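3-deoxy-D-manno-octulosonate 8-phosphate phosphatase KdsC (Xanthomonas campestris pv. campestris, PDB 4NAV) probably hydrolyses 3-deoxy-D-manno-octulosonate 8-phosphate to 3-deoxy-D-manno-octulosonate and inorganic phosphate, using magnesium, in lipopolysaccharide biosynthesis. Local coordinates at residues Phe25-Thr30 against Lys46-Leu51; Leu114-Asp119 against Trp148-Arg153. All coordinates share one frame; numbering follows the deposited sequence.

Contact 1: residues Phe25-Thr30 against Lys46-Leu51; sequences FDVDGT and KAFNVL
Lys46 reaches across from its strand to Asp28, and its ammonium NZ donates to OD2 of that carboxylate at 3.1 Å, a hydrogen bond within a salt bridge. The nitrogen meets the oxygen on its syn side, 23° out of the carboxylate plane, and the two side chains cross at about a right angle. The lysine chain runs extended beyond CG, which brings its methylene groups to the same carboxylate: Asp28 OD1 has Lys46 CD at 3.7 Å. Ser74 OG is a second, weak hydrogen-bond partner of the ammonium group. Asp28 belongs to the loop that follows strand 22-25, where Asp26, Asp28 and Thr30 fit the DxDx(T/V) signature of HAD phosphatases. Asp26 is predicted to bind magnesium and Asp28 the substrate; Lys46 would then be a second-shell residue that probably restrains how the Asp28 carboxylate turns. Lys95 forms a salt bridge with Asp26 OD1, and the loop itself is tied by Thr30 N to Val27 O at 3.2 Å. Among the backbone acceptors, Gly29 O takes a bond from Asn137 ND2 and Ala47 O one from Thr32 OG1. Beside the polar pair, Val27 turns CG1 to Phe48, with CG1 anti to the backbone N (chi1 177°); this methyl lies 3.9 Å from Phe48 CE1, at the CE1-CZ end of the ring. The same ring packs edge-to-face with Tyr38 of the second subunit, whose strand continues the antiparallel sheet through residues 46-48. Further along, Asn49 is the N-cap of helix 50-61: OD1 accepts from Asp52 N and, weakly, from Leu51 N.

Contact 2: residues Leu114-Asp119 against Trp148-Arg153; sequences LFMGDD and WHTRAR
Leu114-Met116 is the end of a strand that faces the irregular segment Trp148-Arg153: the nearest CA atoms, those of Met116 and His149, are 9.6 Å apart, and no hydrogen bond joins the two backbones. Side chains span the distance in two separate places. In the first, Leu114 offers its methyl CD1 to the six-membered ring of Trp148, touching CZ3 at 4.1 Å, with the two side chains at about a right angle to each other. With chi1 at 180° the indole swings away from its own backbone N, which carries the benzo ring toward the strand. In the second place, Met116 reaches across with a fully extended chain, all three torsions lying near 180°, and toward this segment it is the terminal methyl that touches: CE lies 4.1 Å from Thr150 CG2. Thr150 divides its roles between its branches. While CG2 takes the apolar contact, OG1 donates to Ala152 O at 2.7 Å, in the carbonyl plane and with a C=O...donor angle of 146°. This bond uses the hydroxyl's proton on a carbonyl two residues on, inside the same segment; the backbone N of Ala152, like that of Arg151, is bound by the carboxylate of Glu161. Beyond Met116 the chain leads through Gly117 to Asp118, a predicted magnesium ligand of this HAD-type hydrolase. Leu131 touches both Leu114 and Trp148, and Val133 both Met116 and Trp148, so strand 131-133 borders the contact, while helix 158-169 packs on Met116, Trp148 and Thr150 through Val162, Val165 and Ala158, respectively.

From the N terminus, strand 22-25 enters the parallel sheet and runs into the loop of contact 1, which closes when strand 44-49 of the two-stranded antiparallel sheet returns to that loop. The chain then builds strands 65-70 and 87-90 before strand 113-116 opens contact 2, closed by the segment 148-153 ahead of helix 158-169. The two closures lie in series, neither nested nor crossed, with centres about 11 Å apart. They meet where adjacent strands 22-25 and 113-116 end: Asp26 N probably bonds to Met116 O, which places Asp26 and Asp118, both predicted magnesium ligands, side by side.

Contact 1: residues Phe25-Thr30 against Lys46-Leu51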
# COMPACT_ATOMS: atom_id res chain seq x y z
N PHE A 25 -22.07 -2.43 6.81
CA PHE A 25 -20.83 -1.84 6.33
C PHE A 25 -20.77 -1.81 4.83
O PHE A 25 -20.91 -2.84 4.18
CB PHE A 25 -19.65 -2.67 6.82
CG PHE A 25 -19.47 -2.65 8.30
CD1 PHE A 25 -18.51 -1.82 8.89
CD2 PHE A 25 -20.26 -3.44 9.10
CE1 PHE A 25 -18.34 -1.80 10.25
CE2 PHE A 25 -20.10 -3.42 10.47
CZ PHE A 25 -19.14 -2.61 11.05
N ASP A 26 -20.53 -0.62 4.26
CA ASP A 26 -20.10 -0.51 2.88
C ASP A 26 -18.84 -1.36 2.71
O ASP A 26 -18.15 -1.66 3.68
CB ASP A 26 -19.75 0.95 2.54
CG ASP A 26 -19.53 1.18 1.06
OD1 ASP A 26 -20.30 0.58 0.27
OD2 ASP A 26 -18.59 1.95 0.69
N VAL A 27 -18.52 -1.76 1.50
CA VAL A 27 -17.29 -2.51 1.27
C VAL A 27 -16.16 -1.54 0.91
O VAL A 27 -15.23 -1.33 1.69
CB VAL A 27 -17.52 -3.59 0.18
CG1 VAL A 27 -16.23 -4.34 -0.11
CG2 VAL A 27 -18.58 -4.58 0.65
N ASP A 28 -16.23 -1.01 -0.30
CA ASP A 28 -15.15 -0.22 -0.83
C ASP A 28 -15.07 1.13 -0.21
O ASP A 28 -16.06 1.89 -0.17
CB ASP A 28 -15.27 -0.10 -2.32
CG ASP A 28 -14.84 -1.37 -3.02
OD1 ASP A 28 -13.60 -1.67 -3.00
OD2 ASP A 28 -15.73 -2.02 -3.59
N GLY A 29 -13.87 1.40 0.29
CA GLY A 29 -13.57 2.63 0.99
C GLY A 29 -13.84 2.58 2.48
O GLY A 29 -13.52 3.53 3.20
N THR A 30 -14.43 1.48 2.95
CA THR A 30 -14.88 1.35 4.32
C THR A 30 -14.19 0.16 4.99
O THR A 30 -13.50 0.34 6.01
CB THR A 30 -16.39 1.17 4.31
OG1 THR A 30 -16.99 2.42 3.98
CG2 THR A 30 -16.89 0.73 5.64
N LYS A 46 -9.71 -6.88 -4.10
CA LYS A 46 -9.76 -5.82 -3.09
C LYS A 46 -8.95 -6.28 -1.91
O LYS A 46 -8.75 -7.47 -1.75
CB LYS A 46 -11.19 -5.52 -2.62
CG LYS A 46 -12.28 -5.84 -3.64
CD LYS A 46 -13.66 -5.35 -3.20
CE LYS A 46 -14.51 -5.00 -4.40
NZ LYS A 46 -15.98 -5.03 -4.11
N ALA A 47 -8.50 -5.36 -1.07
CA ALA A 47 -7.81 -5.72 0.14
C ALA A 47 -8.65 -5.43 1.36
O ALA A 47 -8.97 -4.27 1.66
CB ALA A 47 -6.50 -4.99 0.24
N PHE A 48 -9.00 -6.48 2.09
CA PHE A 48 -9.59 -6.34 3.42
C PHE A 48 -8.48 -6.42 4.46
O PHE A 48 -7.33 -6.66 4.11
CB PHE A 48 -10.62 -7.44 3.66
CG PHE A 48 -11.73 -7.44 2.66
CD1 PHE A 48 -12.84 -6.65 2.86
CD2 PHE A 48 -11.62 -8.15 1.49
CE1 PHE A 48 -13.87 -6.62 1.92
CE2 PHE A 48 -12.63 -8.11 0.54
CZ PHE A 48 -13.76 -7.35 0.76
N ASN A 49 -8.84 -6.19 5.72
CA ASN A 49 -7.88 -6.01 6.80
C ASN A 49 -8.20 -6.98 7.93
O ASN A 49 -9.36 -7.05 8.32
CB ASN A 49 -8.02 -4.59 7.32
CG ASN A 49 -7.13 -4.34 8.53
OD1 ASN A 49 -7.46 -4.74 9.66
ND2 ASN A 49 -6.06 -3.57 8.32
N VAL A 50 -7.21 -7.65 8.50
CA VAL A 50 -7.49 -8.64 9.52
C VAL A 50 -7.97 -8.08 10.83
O VAL A 50 -8.72 -8.75 11.51
CB VAL A 50 -6.30 -9.57 9.84
CG1 VAL A 50 -5.91 -10.36 8.59
CG2 VAL A 50 -5.12 -8.80 10.43
N LEU A 51 -7.55 -6.86 11.20
CA LEU A 51 -8.10 -6.22 12.40
C LEU A 51 -9.57 -5.95 12.23
O LEU A 51 -10.37 -6.18 13.14
CB LEU A 51 -7.41 -4.91 12.72
CG LEU A 51 -5.89 -4.98 12.96
CD1 LEU A 51 -5.33 -3.58 13.29
CD2 LEU A 51 -5.50 -5.99 14.03

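Contact 2: residues Leu114-Asp119 against Trp148-Arg153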
# COMPACT_ATOMS: atom_id res chain seq x y z
N LEU A 114 -26.58 0.58 12.85
CA LEU A 114 -25.37 1.32 12.59
C LEU A 114 -25.01 1.12 11.14
O LEU A 114 -25.12 -0.01 10.63
CB LEU A 114 -24.23 0.76 13.40
CG LEU A 114 -22.84 1.35 13.11
CD1 LEU A 114 -22.05 1.35 14.40
CD2 LEU A 114 -22.08 0.65 12.00
N PHE A 115 -24.58 2.18 10.47
CA PHE A 115 -24.15 2.05 9.08
C PHE A 115 -22.86 2.78 8.87
O PHE A 115 -22.73 3.95 9.26
CB PHE A 115 -25.19 2.61 8.12
CG PHE A 115 -24.98 2.19 6.69
CD1 PHE A 115 -25.75 1.17 6.12
CD2 PHE A 115 -24.01 2.78 5.93
CE1 PHE A 115 -25.56 0.77 4.83
CE2 PHE A 115 -23.80 2.36 4.63
CZ PHE A 115 -24.58 1.37 4.08
N MET A 116 -21.90 2.12 8.25
CA MET A 116 -20.63 2.74 7.97
C MET A 116 -20.39 2.78 6.47
O MET A 116 -20.41 1.74 5.82
CB MET A 116 -19.53 1.96 8.62
CG MET A 116 -18.18 2.61 8.52
SD MET A 116 -16.99 1.54 9.29
CE MET A 116 -15.64 2.69 9.54
N GLY A 117 -20.17 3.98 5.94
CA GLY A 117 -19.93 4.15 4.50
C GLY A 117 -19.00 5.31 4.24
O GLY A 117 -18.69 6.07 5.14
N ASP A 118 -18.56 5.47 2.99
CA ASP A 118 -17.55 6.48 2.65
C ASP A 118 -17.92 7.43 1.51
O ASP A 118 -17.24 8.44 1.34
CB ASP A 118 -16.24 5.78 2.28
CG ASP A 118 -16.33 5.00 0.99
OD1 ASP A 118 -17.24 4.14 0.84
OD2 ASP A 118 -15.48 5.27 0.10
N ASP A 119 -18.96 7.13 0.74
CA ASP A 119 -19.30 7.90 -0.49
C ASP A 119 -20.80 7.95 -0.79
O ASP A 119 -21.60 7.32 -0.11
CB ASP A 119 -18.51 7.34 -1.70
CG ASP A 119 -18.22 8.37 -2.78
OD1 ASP A 119 -18.58 9.57 -2.61
OD2 ASP A 119 -17.63 7.99 -3.83
N TRP A 148 -19.90 11.12 13.44
CA TRP A 148 -18.87 10.20 13.92
C TRP A 148 -17.88 9.81 12.82
O TRP A 148 -18.25 9.14 11.86
CB TRP A 148 -19.50 8.97 14.58
CG TRP A 148 -18.54 7.98 15.10
CD1 TRP A 148 -17.22 8.16 15.36
CD2 TRP A 148 -18.84 6.64 15.47
NE1 TRP A 148 -16.66 7.00 15.84
CE2 TRP A 148 -17.64 6.05 15.92
CE3 TRP A 148 -20.00 5.88 15.45
CZ2 TRP A 148 -17.59 4.76 16.35
CZ3 TRP A 148 -19.94 4.58 15.85
CH2 TRP A 148 -18.74 4.03 16.29
N HIS A 149 -16.63 10.24 12.96
CA HIS A 149 -15.57 9.87 12.04
C HIS A 149 -14.56 9.06 12.81
O HIS A 149 -14.16 9.49 13.86
CB HIS A 149 -14.87 11.12 11.49
CG HIS A 149 -15.78 12.07 10.76
ND1 HIS A 149 -15.31 13.19 10.11
CD2 HIS A 149 -17.12 12.06 10.57
CE1 HIS A 149 -16.32 13.84 9.56
NE2 HIS A 149 -17.43 13.17 9.82
N THR A 150 -14.13 7.93 12.28
CA THR A 150 -13.06 7.21 12.90
C THR A 150 -11.74 7.95 12.70
O THR A 150 -11.52 8.64 11.70
CB THR A 150 -12.93 5.79 12.32
OG1 THR A 150 -12.64 5.82 10.91
CG2 THR A 150 -14.22 5.01 12.57
N ARG A 151 -10.83 7.75 13.63
CA ARG A 151 -9.47 8.23 13.43
C ARG A 151 -8.82 7.49 12.24
O ARG A 151 -8.14 8.09 11.46
CB ARG A 151 -8.64 8.06 14.71
CG ARG A 151 -8.90 9.13 15.75
CD ARG A 151 -8.49 8.70 17.16
NE ARG A 151 -9.63 8.19 17.95
CZ ARG A 151 -9.87 6.91 18.28
NH1 ARG A 151 -9.04 5.92 17.92
NH2 ARG A 151 -10.95 6.62 18.99
N ALA A 152 -9.02 6.18 12.15
CA ALA A 152 -8.35 5.38 11.12
C ALA A 152 -9.06 5.43 9.78
O ALA A 152 -10.24 5.74 9.69
CB ALA A 152 -8.19 3.93 11.57
N ARG A 153 -8.30 5.04 8.77
CA ARG A 153 -8.76 5.02 7.38
C ARG A 153 -9.36 3.67 7.02
O ARG A 153 -9.05 2.64 7.61
CB ARG A 153 -7.57 5.30 6.44
CG ARG A 153 -6.96 6.69 6.67
CD ARG A 153 -5.83 7.18 5.78
NE ARG A 153 -6.09 8.58 5.42
CZ ARG A 153 -5.63 9.19 4.33
NH1 ARG A 153 -4.90 8.54 3.43
NH2 ARG A 153 -5.92 10.47 4.14